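Local structure of putative TOXIN related protein (Parabacteroides distasonis ATCC 8503, 3K0Y) at residues 20-26 with 44-50; 57-62 with 74-79; 98-104 with 153-157. The protein is of unknown function but belongs to the NigD-like family, and is possibly toxin-related and probably exported. All coordinates share one frame; numbering follows the deposited sequence.

Contact 1: 20-26 with 44-50; sequences PEGNNVY and PNYQPKP
Y26 packs against P48 and Y46, and its side chain can be followed outward atom by atom. CB lies 3.4 Å from P48 CB, a tight apolar touch, and CG and CD1 still run along CB and CG of the same proline. Farther out CE1 meets Y46 CD2 at 3.6 Å, CZ stays beside that atom, and OH passes it at 4.1 Å from Y46 CD2. Y26 CG stands between its own backbone N and carbonyl carbon (chi1 67°), which sends the ring past the proline and against Y46. Y46 lies over one face of the Y26 ring, an oblique pair with the planes at 54°. The hydroxyl of Y46 is hydrogen-bonded to N83. At the other end P20 CG rests on the backbone at K49, 3.5 Å from K49 C. The type II' turn from G22 to V25 brings N24 beside the loop, its CB 3.7 Å from Y46 O. V18 of strand 11-22 also touches Y26, Y46 and P48. Proline and tyrosine carbons make most of this contact, a largely apolar union of a hairpin turn with the loop 44-50 in the NigD-like N-terminal OB domain.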
# COMPACT_ATOMS: atom_id res chain seq x y z
N PRO A 20 15.11 6.76 -4.55
CA PRO A 20 16.36 7.52 -4.31
C PRO A 20 17.44 7.34 -5.37
O PRO A 20 17.41 6.38 -6.12
CB PRO A 20 16.87 6.96 -2.98
CG PRO A 20 15.62 6.47 -2.29
CD PRO A 20 14.78 5.90 -3.39
N GLU A 21 18.41 8.26 -5.40
CA GLU A 21 19.62 8.10 -6.23
C GLU A 21 20.92 8.52 -5.52
O GLU A 21 21.94 7.84 -5.63
CB GLU A 21 19.47 8.91 -7.51
CG GLU A 21 18.44 8.34 -8.46
CD GLU A 21 18.22 9.26 -9.63
OE1 GLU A 21 18.13 10.48 -9.38
OE2 GLU A 21 18.15 8.76 -10.78
N GLY A 22 20.90 9.67 -4.85
CA GLY A 22 22.04 10.15 -4.08
C GLY A 22 21.69 11.41 -3.31
O GLY A 22 20.95 12.27 -3.81
N ASN A 23 22.23 11.54 -2.09
CA ASN A 23 21.85 12.59 -1.14
C ASN A 23 20.32 12.70 -1.01
O ASN A 23 19.67 11.77 -0.56
CB ASN A 23 22.48 13.94 -1.55
CG ASN A 23 24.00 13.90 -1.62
OD1 ASN A 23 24.58 12.93 -2.10
ND2 ASN A 23 24.65 14.96 -1.15
N ASN A 24 19.75 13.83 -1.41
CA ASN A 24 18.32 14.03 -1.35
C ASN A 24 17.70 14.01 -2.74
O ASN A 24 16.60 14.55 -2.92
CB ASN A 24 18.00 15.38 -0.66
CG ASN A 24 18.30 15.36 0.84
OD1 ASN A 24 18.69 14.33 1.42
ND2 ASN A 24 18.13 16.52 1.47
N VAL A 25 18.39 13.39 -3.71
CA VAL A 25 17.88 13.24 -5.09
C VAL A 25 17.06 11.96 -5.27
O VAL A 25 17.43 10.89 -4.79
CB VAL A 25 19.02 13.26 -6.17
CG1 VAL A 25 18.45 13.07 -7.57
CG2 VAL A 25 19.82 14.56 -6.12
N TYR A 26 15.97 12.08 -6.02
CA TYR A 26 15.04 10.96 -6.21
C TYR A 26 14.19 11.18 -7.44
O TYR A 26 13.98 12.32 -7.85
CB TYR A 26 14.12 10.83 -4.97
CG TYR A 26 13.16 11.99 -4.77
CD1 TYR A 26 13.56 13.19 -4.16
CD2 TYR A 26 11.85 11.90 -5.22
CE1 TYR A 26 12.66 14.26 -3.98
CE2 TYR A 26 10.94 12.95 -5.06
CZ TYR A 26 11.35 14.12 -4.43
OH TYR A 26 10.43 15.13 -4.29
N PRO A 44 12.52 21.18 -0.96
CA PRO A 44 13.86 20.72 -1.34
C PRO A 44 14.56 19.88 -0.26
O PRO A 44 15.56 19.23 -0.58
CB PRO A 44 14.62 22.03 -1.61
CG PRO A 44 13.89 23.05 -0.79
CD PRO A 44 12.44 22.64 -0.86
N ASN A 45 14.04 19.88 0.97
CA ASN A 45 14.65 19.16 2.08
C ASN A 45 13.99 17.81 2.34
O ASN A 45 14.21 17.20 3.36
CB ASN A 45 14.62 20.02 3.35
CG ASN A 45 15.45 21.28 3.23
OD1 ASN A 45 16.50 21.26 2.63
ND2 ASN A 45 14.96 22.39 3.77
N TYR A 46 13.18 17.35 1.39
CA TYR A 46 12.52 16.06 1.45
C TYR A 46 13.58 14.97 1.45
O TYR A 46 14.52 15.03 0.66
CB TYR A 46 11.60 15.90 0.21
CG TYR A 46 10.92 14.56 0.16
CD1 TYR A 46 9.83 14.29 0.98
CD2 TYR A 46 11.38 13.56 -0.66
CE1 TYR A 46 9.22 13.04 0.97
CE2 TYR A 46 10.77 12.31 -0.69
CZ TYR A 46 9.69 12.06 0.15
OH TYR A 46 9.05 10.83 0.12
N GLN A 47 13.42 13.98 2.30
CA GLN A 47 14.38 12.90 2.38
C GLN A 47 13.81 11.63 1.71
O GLN A 47 12.92 11.01 2.25
CB GLN A 47 14.79 12.63 3.83
CG GLN A 47 15.85 11.50 4.02
CD GLN A 47 17.23 11.83 3.41
OE1 GLN A 47 17.76 11.04 2.61
NE2 GLN A 47 17.82 12.98 3.78
N PRO A 48 14.28 11.31 0.50
CA PRO A 48 13.76 10.14 -0.14
C PRO A 48 14.29 8.90 0.54
O PRO A 48 15.42 8.90 1.03
CB PRO A 48 14.25 10.27 -1.58
CG PRO A 48 15.47 11.17 -1.50
CD PRO A 48 15.30 12.01 -0.29
N LYS A 49 13.44 7.89 0.63
CA LYS A 49 13.77 6.62 1.23
C LYS A 49 13.47 5.49 0.24
O LYS A 49 12.58 5.62 -0.59
CB LYS A 49 12.96 6.38 2.51
CG LYS A 49 13.29 7.30 3.67
CD LYS A 49 12.02 7.43 4.58
CE LYS A 49 12.24 8.47 5.70
NZ LYS A 49 10.93 9.19 5.94
N PRO A 50 14.23 4.39 0.33
CA PRO A 50 13.91 3.26 -0.55
C PRO A 50 12.55 2.67 -0.19
O PRO A 50 12.19 2.63 0.97
CB PRO A 50 15.03 2.25 -0.22
CG PRO A 50 15.32 2.53 1.24
CD PRO A 50 15.27 4.05 1.32

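Contact 2: 57-62 with 74-79; sequences NFTILA and HYIKVN
Strands 57-62 and 74-79 pair antiparallel, their axes 4.6 Å apart at closest approach and their directions 144° apart, and T59 and K77 form a hydrogen-bonded pair with bonds both ways, K77 N to T59 O at 2.9 Å. F58 with V78 and I60 with I76 are the flanking non-hydrogen-bonded pairs. Beyond I60 the register slips by one residue in a beta bulge: L61 N bonds to Y75 O, and Y75 N reaches A62 O at 3.2 Å. The polar side-chain link is N79. Its CG lies anti to the carbonyl carbon, which turns the amide back across strand 57-62, where ND2 makes two bonds in nearly its own plane. One runs almost straight, at 173°, to T59 OG1, 2.9 Å from N79 ND2; the other goes to N57 OD1, 3.1 Å from N79 ND2, approaching from above the plane of that carbonyl. With both N-H groups of ND2 engaged, the rotation of the amide is well defined, and the two asparagine amide planes stand 82° apart. On the face bearing F58, I60, I76 and V78, the end of I76 lies against F58, with I76 CD1 3.7 Å from F58 CB and I76 CG2 beside the ring. I60 CD1 reaches across to H74 CB at 4.1 Å. L61 lies over the partner backbone, its CD1 near I76 O. K77 leads away to N42, which its NZ bonds. These strands form a beta hairpin within the larger mixed sheet: strand 11-22 pairs with 52-62 and brings W12 against F58, while strand 35-38 runs parallel beside 74-88, its L36 touching F58, H74 and I76.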
# COMPACT_ATOMS: atom_id res chain seq x y z
N ASN A 57 1.45 15.85 -5.32
CA ASN A 57 0.79 16.89 -6.09
C ASN A 57 1.88 17.49 -6.98
O ASN A 57 2.88 18.02 -6.48
CB ASN A 57 0.22 17.94 -5.15
CG ASN A 57 -0.58 19.06 -5.89
OD1 ASN A 57 -0.33 19.40 -7.06
ND2 ASN A 57 -1.56 19.62 -5.19
N PHE A 58 1.75 17.30 -8.29
CA PHE A 58 2.78 17.69 -9.23
C PHE A 58 2.20 18.38 -10.49
O PHE A 58 1.03 18.19 -10.84
CB PHE A 58 3.67 16.49 -9.60
CG PHE A 58 2.95 15.39 -10.34
CD1 PHE A 58 2.26 14.39 -9.65
CD2 PHE A 58 2.93 15.35 -11.74
CE1 PHE A 58 1.59 13.40 -10.32
CE2 PHE A 58 2.25 14.34 -12.42
CZ PHE A 58 1.58 13.35 -11.69
N THR A 59 3.05 19.17 -11.13
CA THR A 59 2.73 19.87 -12.36
C THR A 59 3.75 19.43 -13.41
O THR A 59 4.96 19.48 -13.18
CB THR A 59 2.84 21.37 -12.15
OG1 THR A 59 1.93 21.78 -11.13
CG2 THR A 59 2.56 22.16 -13.47
N ILE A 60 3.26 18.98 -14.56
CA ILE A 60 4.11 18.51 -15.64
C ILE A 60 4.78 19.71 -16.32
O ILE A 60 4.09 20.65 -16.67
CB ILE A 60 3.28 17.76 -16.69
CG1 ILE A 60 2.81 16.40 -16.13
CG2 ILE A 60 4.07 17.62 -18.02
CD1 ILE A 60 3.67 15.20 -16.51
N LEU A 61 6.10 19.66 -16.49
CA LEU A 61 6.85 20.77 -17.08
C LEU A 61 7.23 20.53 -18.54
O LEU A 61 7.39 21.49 -19.32
CB LEU A 61 8.11 21.05 -16.27
CG LEU A 61 7.94 21.45 -14.80
CD1 LEU A 61 9.29 21.78 -14.17
CD2 LEU A 61 6.97 22.63 -14.67
N ALA A 62 7.41 19.26 -18.90
CA ALA A 62 7.80 18.89 -20.26
C ALA A 62 7.71 17.38 -20.42
O ALA A 62 8.19 16.63 -19.57
CB ALA A 62 9.22 19.41 -20.58
N HIS A 74 9.14 11.98 -17.68
CA HIS A 74 8.79 13.39 -17.77
C HIS A 74 9.44 14.21 -16.67
O HIS A 74 9.81 13.66 -15.64
CB HIS A 74 7.27 13.55 -17.72
CG HIS A 74 6.55 12.49 -18.48
ND1 HIS A 74 6.13 11.31 -17.90
CD2 HIS A 74 6.24 12.39 -19.79
CE1 HIS A 74 5.56 10.55 -18.81
NE2 HIS A 74 5.61 11.19 -19.97
N TYR A 75 9.57 15.51 -16.91
CA TYR A 75 10.06 16.45 -15.90
C TYR A 75 8.87 17.04 -15.15
O TYR A 75 7.86 17.37 -15.76
CB TYR A 75 10.87 17.58 -16.55
CG TYR A 75 12.21 17.16 -17.11
CD1 TYR A 75 13.33 17.04 -16.29
CD2 TYR A 75 12.37 16.90 -18.48
CE1 TYR A 75 14.56 16.66 -16.80
CE2 TYR A 75 13.61 16.53 -19.01
CZ TYR A 75 14.70 16.41 -18.16
OH TYR A 75 15.93 16.03 -18.66
N ILE A 76 9.00 17.20 -13.84
CA ILE A 76 7.91 17.77 -13.04
C ILE A 76 8.35 18.79 -12.02
O ILE A 76 9.54 18.91 -11.72
CB ILE A 76 7.05 16.67 -12.33
CG1 ILE A 76 7.82 16.00 -11.17
CG2 ILE A 76 6.54 15.65 -13.36
CD1 ILE A 76 6.97 15.06 -10.26
N LYS A 77 7.39 19.58 -11.55
CA LYS A 77 7.51 20.29 -10.29
C LYS A 77 6.70 19.54 -9.23
O LYS A 77 5.49 19.33 -9.39
CB LYS A 77 6.98 21.70 -10.40
CG LYS A 77 7.04 22.48 -9.08
CD LYS A 77 6.60 23.91 -9.30
CE LYS A 77 6.29 24.60 -7.99
NZ LYS A 77 7.51 24.91 -7.21
N VAL A 78 7.38 19.12 -8.18
CA VAL A 78 6.72 18.60 -7.00
C VAL A 78 6.12 19.78 -6.26
O VAL A 78 6.84 20.62 -5.76
CB VAL A 78 7.74 17.84 -6.10
CG1 VAL A 78 7.12 17.44 -4.75
CG2 VAL A 78 8.28 16.60 -6.85
N ASN A 79 4.80 19.88 -6.22
CA ASN A 79 4.15 20.93 -5.45
C ASN A 79 4.03 20.54 -4.00
O ASN A 79 4.24 21.38 -3.11
CB ASN A 79 2.77 21.24 -6.01
CG ASN A 79 2.82 21.63 -7.51
OD1 ASN A 79 3.65 22.44 -7.93
ND2 ASN A 79 1.95 21.02 -8.30

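Contact 3: 98-104 with 153-157; sequences DSIYGTD and RHNAY
R153 and D98 meet obliquely, the carboxylate and guanidinium planes 51° apart, in a salt bridge at the edge of the guanidinium. R153 NH1 lies 2.8 Å from D98 OD1 and uses the oxygen's anti lone pair. The same NH1 also donates to G102 O at 3.1 Å, so one nitrogen grips both the helix and the residue that ends it. The arginine chain bends at chi2 (-88°), passing its methylenes along Y101 CB before the guanidinium turns to D98; its NH2 has E151 as a further partner, which probably shares the charge. H154 points its imidazole edge at D104: ND1 donates in the ring plane to D104 O at 2.8 Å, although it stands above the plane of that carbonyl. Its NE2 end is held by H134. D104 OD2 in turn accepts from A156 N at 2.7 Å. N155 turns its amide to the helix end, where ND2 donates to I100 O at 3.1 Å from above the carbonyl plane, while its OD1 accepts from Y157 N. A water joins I100 O to Y157 OH. G102, with positive phi, ends the helix, its CA 3.9 Å from N155 CA. The N155 OD1 bond makes an Asx turn, and the whole fastens the C-terminal end of the short helix 97-101 to the end of strand 149-155, an inner strand of a four-stranded sheet of the NigD-like C-terminal beta sandwich domain.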
# COMPACT_ATOMS: atom_id res chain seq x y z
N ASP A 98 -5.28 -12.13 16.14
CA ASP A 98 -6.35 -11.23 16.53
C ASP A 98 -5.92 -10.27 17.58
O ASP A 98 -6.21 -9.09 17.47
CB ASP A 98 -7.56 -11.97 17.05
CG ASP A 98 -8.38 -12.59 15.95
OD1 ASP A 98 -8.16 -12.24 14.77
OD2 ASP A 98 -9.23 -13.42 16.26
N SER A 99 -5.22 -10.78 18.59
CA SER A 99 -4.75 -9.99 19.70
C SER A 99 -3.65 -8.98 19.34
O SER A 99 -3.65 -7.88 19.85
CB SER A 99 -4.22 -10.89 20.82
OG SER A 99 -3.63 -10.04 21.77
N ILE A 100 -2.70 -9.38 18.50
CA ILE A 100 -1.62 -8.51 18.13
C ILE A 100 -2.07 -7.56 16.99
O ILE A 100 -1.87 -6.33 17.08
CB ILE A 100 -0.39 -9.30 17.72
CG1 ILE A 100 0.29 -9.92 18.95
CG2 ILE A 100 0.60 -8.40 16.95
CD1 ILE A 100 1.05 -11.24 18.64
N TYR A 101 -2.71 -8.11 15.96
CA TYR A 101 -3.00 -7.34 14.78
C TYR A 101 -4.35 -6.67 14.78
O TYR A 101 -4.54 -5.73 14.01
CB TYR A 101 -2.80 -8.17 13.51
CG TYR A 101 -1.37 -8.56 13.33
CD1 TYR A 101 -0.39 -7.59 13.20
CD2 TYR A 101 -0.98 -9.89 13.27
CE1 TYR A 101 0.91 -7.92 13.01
CE2 TYR A 101 0.35 -10.24 13.06
CZ TYR A 101 1.28 -9.25 12.94
OH TYR A 101 2.60 -9.53 12.75
N GLY A 102 -5.26 -7.11 15.63
CA GLY A 102 -6.51 -6.38 15.89
C GLY A 102 -7.69 -6.91 15.08
O GLY A 102 -7.52 -7.61 14.11
N THR A 103 -8.89 -6.57 15.51
CA THR A 103 -10.11 -7.01 14.85
C THR A 103 -11.06 -5.82 14.71
O THR A 103 -12.28 -5.99 14.49
CB THR A 103 -10.79 -8.13 15.66
OG1 THR A 103 -10.88 -7.72 17.01
CG2 THR A 103 -9.97 -9.41 15.59
N ASP A 104 -10.48 -4.63 14.78
CA ASP A 104 -11.27 -3.42 14.79
C ASP A 104 -11.71 -3.13 13.35
O ASP A 104 -10.88 -2.94 12.47
CB ASP A 104 -10.44 -2.28 15.36
CG ASP A 104 -10.26 -2.42 16.86
OD1 ASP A 104 -11.27 -2.60 17.56
OD2 ASP A 104 -9.11 -2.34 17.33
N ARG A 153 -5.32 -6.04 8.43
CA ARG A 153 -5.61 -6.00 9.85
C ARG A 153 -5.46 -4.57 10.41
O ARG A 153 -4.59 -3.80 9.97
CB ARG A 153 -4.62 -6.95 10.51
CG ARG A 153 -4.82 -8.38 10.11
CD ARG A 153 -5.79 -8.93 11.05
NE ARG A 153 -5.91 -10.36 11.01
CZ ARG A 153 -6.51 -11.05 11.97
NH1 ARG A 153 -7.02 -10.42 13.01
NH2 ARG A 153 -6.64 -12.34 11.86
N HIS A 154 -6.36 -4.24 11.34
CA HIS A 154 -6.43 -2.93 11.98
C HIS A 154 -6.66 -3.12 13.46
O HIS A 154 -7.64 -3.79 13.87
CB HIS A 154 -7.53 -2.11 11.32
CG HIS A 154 -7.92 -0.85 12.05
ND1 HIS A 154 -9.18 -0.66 12.54
CD2 HIS A 154 -7.25 0.31 12.27
CE1 HIS A 154 -9.27 0.54 13.09
NE2 HIS A 154 -8.11 1.15 12.95
N ASN A 155 -5.73 -2.57 14.25
CA ASN A 155 -5.90 -2.51 15.71
C ASN A 155 -5.99 -1.06 16.16
O ASN A 155 -5.02 -0.33 16.04
CB ASN A 155 -4.70 -3.14 16.41
CG ASN A 155 -5.04 -3.68 17.79
OD1 ASN A 155 -5.89 -3.17 18.48
ND2 ASN A 155 -4.37 -4.75 18.16
N ALA A 156 -7.14 -0.67 16.70
CA ALA A 156 -7.39 0.66 17.29
C ALA A 156 -7.05 0.75 18.80
O ALA A 156 -7.12 1.85 19.39
CB ALA A 156 -8.88 1.02 17.10
N TYR A 157 -6.73 -0.40 19.41
CA TYR A 157 -6.45 -0.51 20.87
C TYR A 157 -7.57 0.16 21.67
O TYR A 157 -8.73 -0.16 21.50
CB TYR A 157 -5.04 0.04 21.22
CG TYR A 157 -3.91 -0.65 20.46
CD1 TYR A 157 -3.49 -1.94 20.81
CD2 TYR A 157 -3.32 -0.04 19.36
CE1 TYR A 157 -2.46 -2.58 20.09
CE2 TYR A 157 -2.31 -0.67 18.60
CZ TYR A 157 -1.89 -1.92 18.97
OH TYR A 157 -0.92 -2.50 18.22
O HOH W 1 -0.38 -4.91 18.79
O HOH W 2 -9.16 -2.42 20.18

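In the fold
Contacts 1 and 2 belong to the N-terminal OB domain and follow one another along the chain, their centres 16 Å apart. They touch directly, Y26 OH lying 3.7 Å from V78 CG2, and both reach the same sheet, in which strands 11-22 and 52-62 are neighbours. Contact 3 lies in the C-terminal beta sandwich domain, its centre about 33 Å from that of contact 1 and about 39 Å from that of contact 2, with nearest atoms about 19 Å and 25 Å away. Strand 74-88 leads along the chain from contact 2 toward helix 97-101 of contact 3, on the opposite side of the chain's centre.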